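Local coordinates for LAS seventeen-binding protein 3 (Saccharomyces cerevisiae, PDB 1OOT) that interacts with LAS17 and probably binds actin filaments and phosphatidylinositol, this chain being the SH3 domain at its carboxy-terminal end, at residues L9-G14 with P21-D26; S17-F22 with E49-A54; D26-L31 with G43-R48. All blocks are in the same frame, centred on the assembly; numbering follows the deposited sequence. Where two conformers were deposited one is given.

Interaction 1: L9-G14 with P21-D26; sequences LYSFAG and PFRKGD
Phe22 turns one face of its ring to Phe12 CB where the two arms of an SH3 RT loop come together. Its CB lies off to one side of the arm 9-14, against Val45. The CG sits between the backbone N and the carbonyl carbon (chi1 52°), and this brings the ring back against the other arm. CD1 passes the Tyr10 carbonyl and CE1 meets Tyr10 O at 3.4 Å, the oxygen lying at the ring edge, in plane. At the tip, CZ touches Phe12 CB at 3.7 Å, and that methylene stands over the ring face as a CH-pi contact. On the return side CE2 reaches Phe12 CD2, where the two rings meet obliquely, their planes 51° apart, while CD2 packs on Ile28 of strand 27-30. Tyr10 and Phe12 occupy the ALYDY-type segment, whose aromatic residues in SH3 domains commonly line the ligand groove.

Alongside the rings the backbones pair once. Phe12 N donates to Phe22 O at 2.8 Å, and Phe22 N returns a bond to Phe12 O at 3.0 Å. Nearer the loop base, Ser11 OG accepts the amide of Lys24, with Lys24 N 2.9 Å away and an N-H...O angle of 163°. The Arg23 guanidinium lays a face over the same hydroxyl without bonding to it. The chain then reverses through a type II turn from Arg23 to Asp26, the diverging turn of SH3 domains, with Gly25 at positive phi.

The chemistry is divided: a single backbone bridge and one serine bond fix the alignment of the arms, while the rings bind the loop to the core.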
loop_
_atom_site.group_PDB
_atom_site.type_symbol
_atom_site.label_atom_id
_atom_site.label_comp_id
_atom_site.label_asym_id
_atom_site.label_seq_id
_atom_site.Cartn_x
_atom_site.Cartn_y
_atom_site.Cartn_z
ATOM N N LEU A 9 -1.487 -7.472 4.340
ATOM C CA LEU A 9 -1.502 -8.888 4.562
ATOM C C LEU A 9 -0.102 -9.450 4.661
ATOM O O LEU A 9 0.131 -10.464 5.304
ATOM C CB LEU A 9 -2.246 -9.579 3.431
ATOM C CG LEU A 9 -3.699 -9.215 3.226
ATOM C CD1 LEU A 9 -4.249 -9.790 1.894
ATOM C CD2 LEU A 9 -4.530 -9.596 4.410
ATOM N N TYR A 10 0.817 -8.841 3.933
ATOM C CA TYR A 10 2.260 -9.151 3.985
ATOM C C TYR A 10 3.002 -7.823 4.022
ATOM O O TYR A 10 2.490 -6.772 3.594
ATOM C CB TYR A 10 2.672 -9.960 2.721
ATOM C CG TYR A 10 2.490 -11.461 2.746
ATOM C CD1 TYR A 10 2.638 -12.206 3.887
ATOM C CD2 TYR A 10 2.189 -12.139 1.577
ATOM C CE1 TYR A 10 2.556 -13.556 3.868
ATOM C CE2 TYR A 10 2.105 -13.491 1.532
ATOM C CZ TYR A 10 2.231 -14.239 2.705
ATOM O OH TYR A 10 2.206 -15.626 2.703
ATOM N N SER A 11 4.182 -7.887 4.626
ATOM C CA SER A 11 5.112 -6.763 4.594
ATOM C C SER A 11 5.658 -6.480 3.212
ATOM O O SER A 11 5.726 -7.366 2.357
ATOM C CB SER A 11 6.269 -6.962 5.551
ATOM O OG SER A 11 5.792 -7.251 6.850
ATOM N N PHE A 12 6.009 -5.230 2.971
ATOM C CA PHE A 12 6.613 -4.845 1.689
ATOM C C PHE A 12 7.806 -3.972 2.040
ATOM O O PHE A 12 7.658 -2.910 2.643
ATOM C CB PHE A 12 5.573 -4.078 0.891
ATOM C CG PHE A 12 6.101 -3.508 -0.397
ATOM C CD1 PHE A 12 6.818 -4.284 -1.335
ATOM C CD2 PHE A 12 5.921 -2.185 -0.684
ATOM C CE1 PHE A 12 7.297 -3.720 -2.537
ATOM C CE2 PHE A 12 6.380 -1.637 -1.866
ATOM C CZ PHE A 12 7.089 -2.377 -2.777
ATOM N N ALA A 13 9.000 -4.389 1.611
ATOM C CA ALA A 13 10.208 -3.657 1.973
ATOM C C ALA A 13 10.329 -2.370 1.242
ATOM O O ALA A 13 10.971 -1.469 1.717
ATOM C CB ALA A 13 11.459 -4.506 1.726
ATOM N N GLY A 14 9.741 -2.264 0.056
ATOM C CA GLY A 14 9.701 -1.001 -0.644
ATOM C C GLY A 14 11.110 -0.445 -0.845
ATOM O O GLY A 14 11.360 0.737 -0.569
ATOM N N PRO A 21 7.102 1.497 1.742
ATOM C CA PRO A 21 7.295 0.328 2.599
ATOM C C PRO A 21 6.208 0.256 3.693
ATOM O O PRO A 21 5.633 1.283 4.074
ATOM C CB PRO A 21 8.655 0.574 3.267
ATOM C CG PRO A 21 8.904 2.006 3.143
ATOM C CD PRO A 21 8.033 2.588 2.087
ATOM N N PHE A 22 5.914 -0.965 4.127
ATOM C CA PHE A 22 5.047 -1.174 5.255
ATOM C C PHE A 22 5.239 -2.583 5.812
ATOM O O PHE A 22 5.815 -3.467 5.196
ATOM C CB PHE A 22 3.567 -0.904 4.861
ATOM C CG PHE A 22 3.071 -1.612 3.665
ATOM C CD1 PHE A 22 2.808 -2.940 3.684
ATOM C CD2 PHE A 22 2.972 -0.931 2.461
ATOM C CE1 PHE A 22 2.322 -3.590 2.558
ATOM C CE2 PHE A 22 2.422 -1.569 1.351
ATOM C CZ PHE A 22 2.149 -2.909 1.409
ATOM N N ARG A 23 4.682 -2.793 7.006
ATOM C CA ARG A 23 4.746 -4.078 7.644
ATOM C C ARG A 23 3.380 -4.692 7.666
ATOM O O ARG A 23 2.364 -3.988 7.715
ATOM C CB ARG A 23 5.262 -3.933 9.080
ATOM C CG ARG A 23 6.700 -3.498 9.129
ATOM C CD ARG A 23 7.737 -4.531 8.530
ATOM N NE ARG A 23 7.657 -5.808 9.266
ATOM C CZ ARG A 23 8.449 -6.854 9.081
ATOM N NH1 ARG A 23 9.398 -6.834 8.136
ATOM N NH2 ARG A 23 8.279 -7.943 9.842
ATOM N N LYS A 24 3.362 -6.009 7.678
ATOM C CA LYS A 24 2.150 -6.760 7.838
ATOM C C LYS A 24 1.380 -6.197 9.014
ATOM O O LYS A 24 1.911 -6.007 10.084
ATOM C CB LYS A 24 2.471 -8.242 8.076
ATOM C CG LYS A 24 1.276 -9.116 8.390
ATOM C CD LYS A 24 1.671 -10.606 8.480
ATOM C CE LYS A 24 0.451 -11.350 9.047
ATOM N NZ LYS A 24 0.680 -12.711 9.506
ATOM N N GLY A 25 0.099 -5.979 8.776
ATOM C CA GLY A 25 -0.802 -5.435 9.783
ATOM C C GLY A 25 -0.990 -3.931 9.740
ATOM O O GLY A 25 -1.955 -3.398 10.332
ATOM N N ASP A 26 -0.107 -3.216 9.043
ATOM C CA ASP A 26 -0.253 -1.787 8.925
ATOM C C ASP A 26 -1.514 -1.446 8.149
ATOM O O ASP A 26 -1.811 -2.071 7.126
ATOM C CB ASP A 26 0.941 -1.155 8.187
ATOM C CG ASP A 26 2.204 -1.050 9.023
ATOM O OD1 ASP A 26 2.187 -1.261 10.274
ATOM O OD2 ASP A 26 3.330 -0.703 8.493
#

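Interaction 2: S17-F22 with E49-A54; sequences SGDLPF and EGIFPA
The ring of Phe22 meets that of Phe52 edge first, an offset edge-to-face pair with planes 82° apart and centroids separated by 5.5 Å. The corner doing the touching is CE2, which lies 3.6 Å from Phe52 CB, and CG of Phe52 sits in the plane of the Phe22 ring. Phe52 also holds CG between its backbone N and carbonyl carbon (chi1 63°), and this turns its face to the incoming edge. Leu20 takes another attitude: its side chain runs alongside Phe52, both pointing the same way, and its CD2 comes within 4.0 Å of Phe52 CD2. Leu20 CB rests on the backbone of Gly50, where any side chain would collide with Gly18 O and the peptide joining Asp19 to Leu20.

Two backbone bonds set this alignment. Ile51 N donates to Gly18 O at 2.9 Å, and Leu20 N donates to Ile51 O at 2.8 Å. One water gives a hydrogen to Asp19 O and another to Glu49 O, linking the two segments. By contrast, Leu20 O is buried without a polar partner. The Asp19 carboxylate has its polar partner in the loop, OD2 accepting the amide of Glu16.

The RT loop thus docks along strand 48-53, whose other neighbour is strand 40-45, hydrogen-bonded through Gly50 and Phe52. Ile28 of strand 27-30 packs on Leu20, Phe22 and Phe52 alike, and Ile30 and Trp41 also pack on Phe52.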
loop_
_atom_site.group_PDB
_atom_site.type_symbol
_atom_site.label_atom_id
_atom_site.label_comp_id
_atom_site.label_asym_id
_atom_site.label_seq_id
_atom_site.Cartn_x
_atom_site.Cartn_y
_atom_site.Cartn_z
ATOM N N SER A 17 13.108 3.555 -5.122
ATOM C CA SER A 17 12.648 4.924 -4.913
ATOM C C SER A 17 11.214 5.050 -5.516
ATOM O O SER A 17 10.913 4.542 -6.593
ATOM C CB SER A 17 13.644 5.971 -5.459
ATOM O OG SER A 17 12.998 7.104 -6.034
ATOM N N GLY A 18 10.346 5.675 -4.738
ATOM C CA GLY A 18 8.932 5.809 -4.990
ATOM C C GLY A 18 8.044 4.771 -4.311
ATOM O O GLY A 18 6.842 4.980 -4.235
ATOM N N ASP A 19 8.602 3.674 -3.835
ATOM C CA ASP A 19 7.853 2.650 -3.151
ATOM C C ASP A 19 7.448 3.119 -1.753
ATOM O O ASP A 19 8.189 3.818 -1.042
ATOM C CB ASP A 19 8.619 1.361 -2.907
ATOM C CG ASP A 19 9.001 0.583 -4.166
ATOM O OD1 ASP A 19 8.503 0.838 -5.275
ATOM O OD2 ASP A 19 9.827 -0.395 -4.009
ATOM N N LEU A 20 6.308 2.628 -1.317
ATOM C CA LEU A 20 5.840 2.824 0.051
ATOM C C LEU A 20 6.106 1.532 0.838
ATOM O O LEU A 20 5.413 0.551 0.627
ATOM C CB LEU A 20 4.349 3.043 0.052
ATOM C CG LEU A 20 3.770 3.160 1.444
ATOM C CD1 LEU A 20 4.262 4.413 2.115
ATOM C CD2 LEU A 20 2.223 3.072 1.436
ATOM N N PRO A 21 7.102 1.497 1.742
ATOM C CA PRO A 21 7.295 0.328 2.599
ATOM C C PRO A 21 6.208 0.256 3.693
ATOM O O PRO A 21 5.633 1.283 4.074
ATOM C CB PRO A 21 8.655 0.574 3.267
ATOM C CG PRO A 21 8.904 2.006 3.143
ATOM C CD PRO A 21 8.033 2.588 2.087
ATOM N N PHE A 22 5.914 -0.965 4.127
ATOM C CA PHE A 22 5.047 -1.174 5.255
ATOM C C PHE A 22 5.239 -2.583 5.812
ATOM O O PHE A 22 5.815 -3.467 5.196
ATOM C CB PHE A 22 3.567 -0.904 4.861
ATOM C CG PHE A 22 3.071 -1.612 3.665
ATOM C CD1 PHE A 22 2.808 -2.940 3.684
ATOM C CD2 PHE A 22 2.972 -0.931 2.461
ATOM C CE1 PHE A 22 2.322 -3.590 2.558
ATOM C CE2 PHE A 22 2.422 -1.569 1.351
ATOM C CZ PHE A 22 2.149 -2.909 1.409
ATOM N N GLU A 49 5.033 8.223 1.778
ATOM C CA GLU A 49 4.099 8.162 0.698
ATOM C C GLU A 49 4.729 7.446 -0.466
ATOM O O GLU A 49 5.904 7.606 -0.731
ATOM C CB GLU A 49 3.756 9.592 0.196
ATOM C CG GLU A 49 3.126 10.417 1.217
ATOM C CD GLU A 49 2.727 11.805 0.742
ATOM O OE1 GLU A 49 3.327 12.384 -0.226
ATOM O OE2 GLU A 49 1.776 12.255 1.350
ATOM N N GLY A 50 3.946 6.685 -1.217
ATOM C CA GLY A 50 4.513 5.997 -2.351
ATOM C C GLY A 50 3.573 4.954 -2.913
ATOM O O GLY A 50 2.387 4.891 -2.565
ATOM N N ILE A 51 4.125 4.137 -3.792
ATOM C CA ILE A 51 3.356 3.106 -4.460
ATOM C C ILE A 51 3.714 1.724 -3.939
ATOM O O ILE A 51 4.801 1.483 -3.375
ATOM C CB ILE A 51 3.501 3.174 -5.976
ATOM C CG1 ILE A 51 4.951 3.032 -6.418
ATOM C CG2 ILE A 51 2.909 4.482 -6.469
ATOM C CD1 ILE A 51 5.108 2.834 -7.968
ATOM N N PHE A 52 2.785 0.821 -4.058
ATOM C CA PHE A 52 2.957 -0.528 -3.528
ATOM C C PHE A 52 2.100 -1.523 -4.322
ATOM O O PHE A 52 1.071 -1.128 -4.891
ATOM C CB PHE A 52 2.598 -0.561 -2.061
ATOM C CG PHE A 52 1.133 -0.229 -1.790
ATOM C CD1 PHE A 52 0.213 -1.226 -1.709
ATOM C CD2 PHE A 52 0.689 1.087 -1.703
ATOM C CE1 PHE A 52 -1.127 -0.941 -1.527
ATOM C CE2 PHE A 52 -0.630 1.408 -1.537
ATOM C CZ PHE A 52 -1.544 0.373 -1.423
ATOM N N PRO A 53 2.427 -2.810 -4.235
ATOM C CA PRO A 53 1.609 -3.832 -4.915
ATOM C C PRO A 53 0.280 -4.034 -4.179
ATOM O O PRO A 53 0.241 -4.388 -2.986
ATOM C CB PRO A 53 2.460 -5.101 -4.812
ATOM C CG PRO A 53 3.408 -4.866 -3.690
ATOM C CD PRO A 53 3.587 -3.398 -3.549
ATOM N N ALA A 54 -0.810 -3.793 -4.890
ATOM C CA ALA A 54 -2.072 -3.761 -4.242
ATOM C C ALA A 54 -2.488 -5.114 -3.737
ATOM O O ALA A 54 -3.350 -5.200 -2.827
ATOM C CB ALA A 54 -3.114 -3.213 -5.151
HETATM O O HOH W 1 8.011 6.002 0.679
#

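Interaction 3: D26-L31 with G43-R48; sequences DVITIL and GRVNGR
Asn46, in the turn joining strands 40-45 and 48-53, reaches Asp26 at the end of the diverging turn, its ND2 donating a long bond of 3.3 Å to Asp26 OD2. The carboxylate and amide planes stand 72° apart; the oxygen lies close to the amide plane, whereas the nitrogen reaches it from above the carboxylate plane, 52° out. Two waters reinforce the pair. One donates to Asp26 OD2 and accepts a weak bond from Asn46 ND2; the other gives one hydrogen to Asp26 OD1 and one to Asn46 OD1. Beside them, Val45 CG2 leans on Val27 O at 3.3 Å, and Val45 CG1 packs on Ile28 CG1 at 4.0 Å.

Farther along, Thr29 and Arg44 form a hydrogen-bonded antiparallel pair, with Thr29 N to Arg44 O and Arg44 N to Thr29 O both 3.0 Å. The Arg44 chain runs extended from CG to NE past Thr29 CB. Its NE gives a hydrogen to a water that also bonds Thr29 OG1, while Leu31 CD2 lies over a face of the guanidinium, 3.7 Å from NH1. At Gly43 the backbone comes so near that a CB would collide with Thr29 O.

What positions the carboxylate is its closer partner, Arg23 N, which donates to the same OD2. An alanine here would probably leave Arg23 N and Asn46 ND2 without their shared acceptor and set the Asn46 amide free to turn. A type I' turn from Val45 to Arg48, closed by bonds between Val45 and Arg48, presents that amide.

Strands 27-30 and 40-45 are the hairpin bridged by the n-Src loop in SH3 domains, and the tight turn is the distal loop. An acidic residue tying the diverging turn to the distal loop recalls the similar network in Src SH3.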
loop_
_atom_site.group_PDB
_atom_site.type_symbol
_atom_site.label_atom_id
_atom_site.label_comp_id
_atom_site.label_asym_id
_atom_site.label_seq_id
_atom_site.Cartn_x
_atom_site.Cartn_y
_atom_site.Cartn_z
ATOM N N ASP A 26 -0.107 -3.216 9.043
ATOM C CA ASP A 26 -0.253 -1.787 8.925
ATOM C C ASP A 26 -1.514 -1.446 8.149
ATOM O O ASP A 26 -1.811 -2.071 7.126
ATOM C CB ASP A 26 0.941 -1.155 8.187
ATOM C CG ASP A 26 2.204 -1.050 9.023
ATOM O OD1 ASP A 26 2.187 -1.261 10.274
ATOM O OD2 ASP A 26 3.330 -0.703 8.493
ATOM N N VAL A 27 -2.156 -0.348 8.524
ATOM C CA VAL A 27 -3.306 0.145 7.803
ATOM C C VAL A 27 -2.822 1.333 6.957
ATOM O O VAL A 27 -2.292 2.359 7.444
ATOM C CB VAL A 27 -4.427 0.566 8.734
ATOM C CG1 VAL A 27 -5.558 1.188 7.911
ATOM C CG2 VAL A 27 -4.912 -0.637 9.522
ATOM N N ILE A 28 -2.922 1.144 5.655
ATOM C CA ILE A 28 -2.490 2.124 4.659
ATOM C C ILE A 28 -3.673 2.953 4.209
ATOM O O ILE A 28 -4.753 2.426 3.974
ATOM C CB ILE A 28 -1.882 1.427 3.423
ATOM C CG1 ILE A 28 -0.619 0.681 3.836
ATOM C CG2 ILE A 28 -1.591 2.456 2.301
ATOM C CD1 ILE A 28 -0.478 -0.678 3.269
ATOM N N THR A 29 -3.488 4.266 4.119
ATOM C CA THR A 29 -4.473 5.176 3.543
ATOM C C THR A 29 -4.230 5.174 2.031
ATOM O O THR A 29 -3.112 5.451 1.575
ATOM C CB THR A 29 -4.244 6.583 4.088
ATOM O OG1 THR A 29 -4.422 6.552 5.505
ATOM C CG2 THR A 29 -5.232 7.557 3.481
ATOM N N ILE A 30 -5.268 4.848 1.269
ATOM C CA ILE A 30 -5.193 4.745 -0.186
ATOM C C ILE A 30 -5.426 6.145 -0.762
ATOM O O ILE A 30 -6.402 6.842 -0.446
ATOM C CB ILE A 30 -6.243 3.765 -0.714
ATOM C CG1 ILE A 30 -6.066 2.366 -0.140
ATOM C CG2 ILE A 30 -6.238 3.735 -2.250
ATOM C CD1 ILE A 30 -4.721 1.686 -0.336
ATOM N N LEU A 31 -4.486 6.579 -1.578
ATOM C CA LEU A 31 -4.579 7.852 -2.271
ATOM C C LEU A 31 -4.962 7.712 -3.739
ATOM O O LEU A 31 -5.562 8.620 -4.300
ATOM C CB LEU A 31 -3.256 8.541 -2.166
ATOM C CG LEU A 31 -2.725 8.816 -0.761
ATOM C CD1 LEU A 31 -1.314 9.317 -0.747
ATOM C CD2 LEU A 31 -3.682 9.729 0.053
ATOM N N GLY A 43 -0.360 5.120 -1.809
ATOM C CA GLY A 43 -0.826 5.246 -0.432
ATOM C C GLY A 43 0.157 5.916 0.494
ATOM O O GLY A 43 1.190 6.391 0.053
ATOM N N ARG A 44 -0.210 5.961 1.782
ATOM C CA ARG A 44 0.688 6.504 2.768
ATOM C C ARG A 44 0.474 5.795 4.080
ATOM O O ARG A 44 -0.653 5.341 4.393
ATOM C CB ARG A 44 0.439 7.985 2.945
ATOM C CG ARG A 44 -0.940 8.364 3.410
ATOM C CD ARG A 44 -1.149 9.884 3.422
ATOM N NE ARG A 44 -2.400 10.208 4.101
ATOM C CZ ARG A 44 -3.206 11.212 3.819
ATOM N NH1 ARG A 44 -2.924 12.035 2.847
ATOM N NH2 ARG A 44 -4.319 11.378 4.556
ATOM N N VAL A 45 1.581 5.692 4.824
ATOM C CA VAL A 45 1.567 5.185 6.194
ATOM C C VAL A 45 2.921 5.481 6.772
ATOM O O VAL A 45 3.903 5.555 6.072
ATOM C CB VAL A 45 1.201 3.675 6.244
ATOM C CG1 VAL A 45 2.286 2.777 5.619
ATOM C CG2 VAL A 45 0.930 3.211 7.685
ATOM N N ASN A 46 2.976 5.663 8.064
ATOM C CA ASN A 46 4.202 5.872 8.835
ATOM C C ASN A 46 4.966 7.132 8.469
ATOM O O ASN A 46 6.199 7.236 8.723
ATOM C CB ASN A 46 5.146 4.661 8.697
ATOM C CG ASN A 46 4.565 3.375 9.262
ATOM O OD1 ASN A 46 4.019 3.364 10.363
ATOM N ND2 ASN A 46 4.667 2.274 8.480
ATOM N N GLY A 47 4.252 8.101 7.893
ATOM C CA GLY A 47 4.844 9.338 7.444
ATOM C C GLY A 47 5.508 9.273 6.072
ATOM O O GLY A 47 6.168 10.241 5.677
ATOM N N ARG A 48 5.331 8.176 5.366
ATOM C CA ARG A 48 5.878 7.990 4.032
ATOM C C ARG A 48 4.720 7.918 3.042
ATOM O O ARG A 48 3.593 7.524 3.413
ATOM C CB ARG A 48 6.667 6.685 3.976
ATOM C CG ARG A 48 7.840 6.607 4.897
ATOM C CD ARG A 48 8.712 5.388 4.668
ATOM N NE ARG A 48 9.752 5.308 5.707
ATOM C CZ ARG A 48 9.624 4.658 6.865
ATOM N NH1 ARG A 48 8.494 3.992 7.198
ATOM N NH2 ARG A 48 10.631 4.681 7.715
HETATM O O HOH W 2 5.537 -0.285 9.863
HETATM O O HOH W 3 3.722 0.925 11.681
HETATM O O HOH W 4 -2.855 8.628 6.426
#

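The three contacts range from the surface to partly buried around the same small barrel. Interaction 1 is a surface contact that closes the RT loop on itself; interactions 2 and 3 are partly buried and bind that loop and the neighbouring hairpin into the sheet. Phe22, shared by interactions 1 and 2, carries the loop inward, and Asp26, shared by 1 and 3, ends the diverging turn just before strand 27-30. Strands 40-45 and 48-53 connect interactions 2 and 3 through the backbones of Gly43 and Gly50. Their chemistry shifts accordingly: aromatic edges and aliphatic carbons dominate inside interaction 2, whereas water-bridged polar pairs mark the outer side of interaction 3.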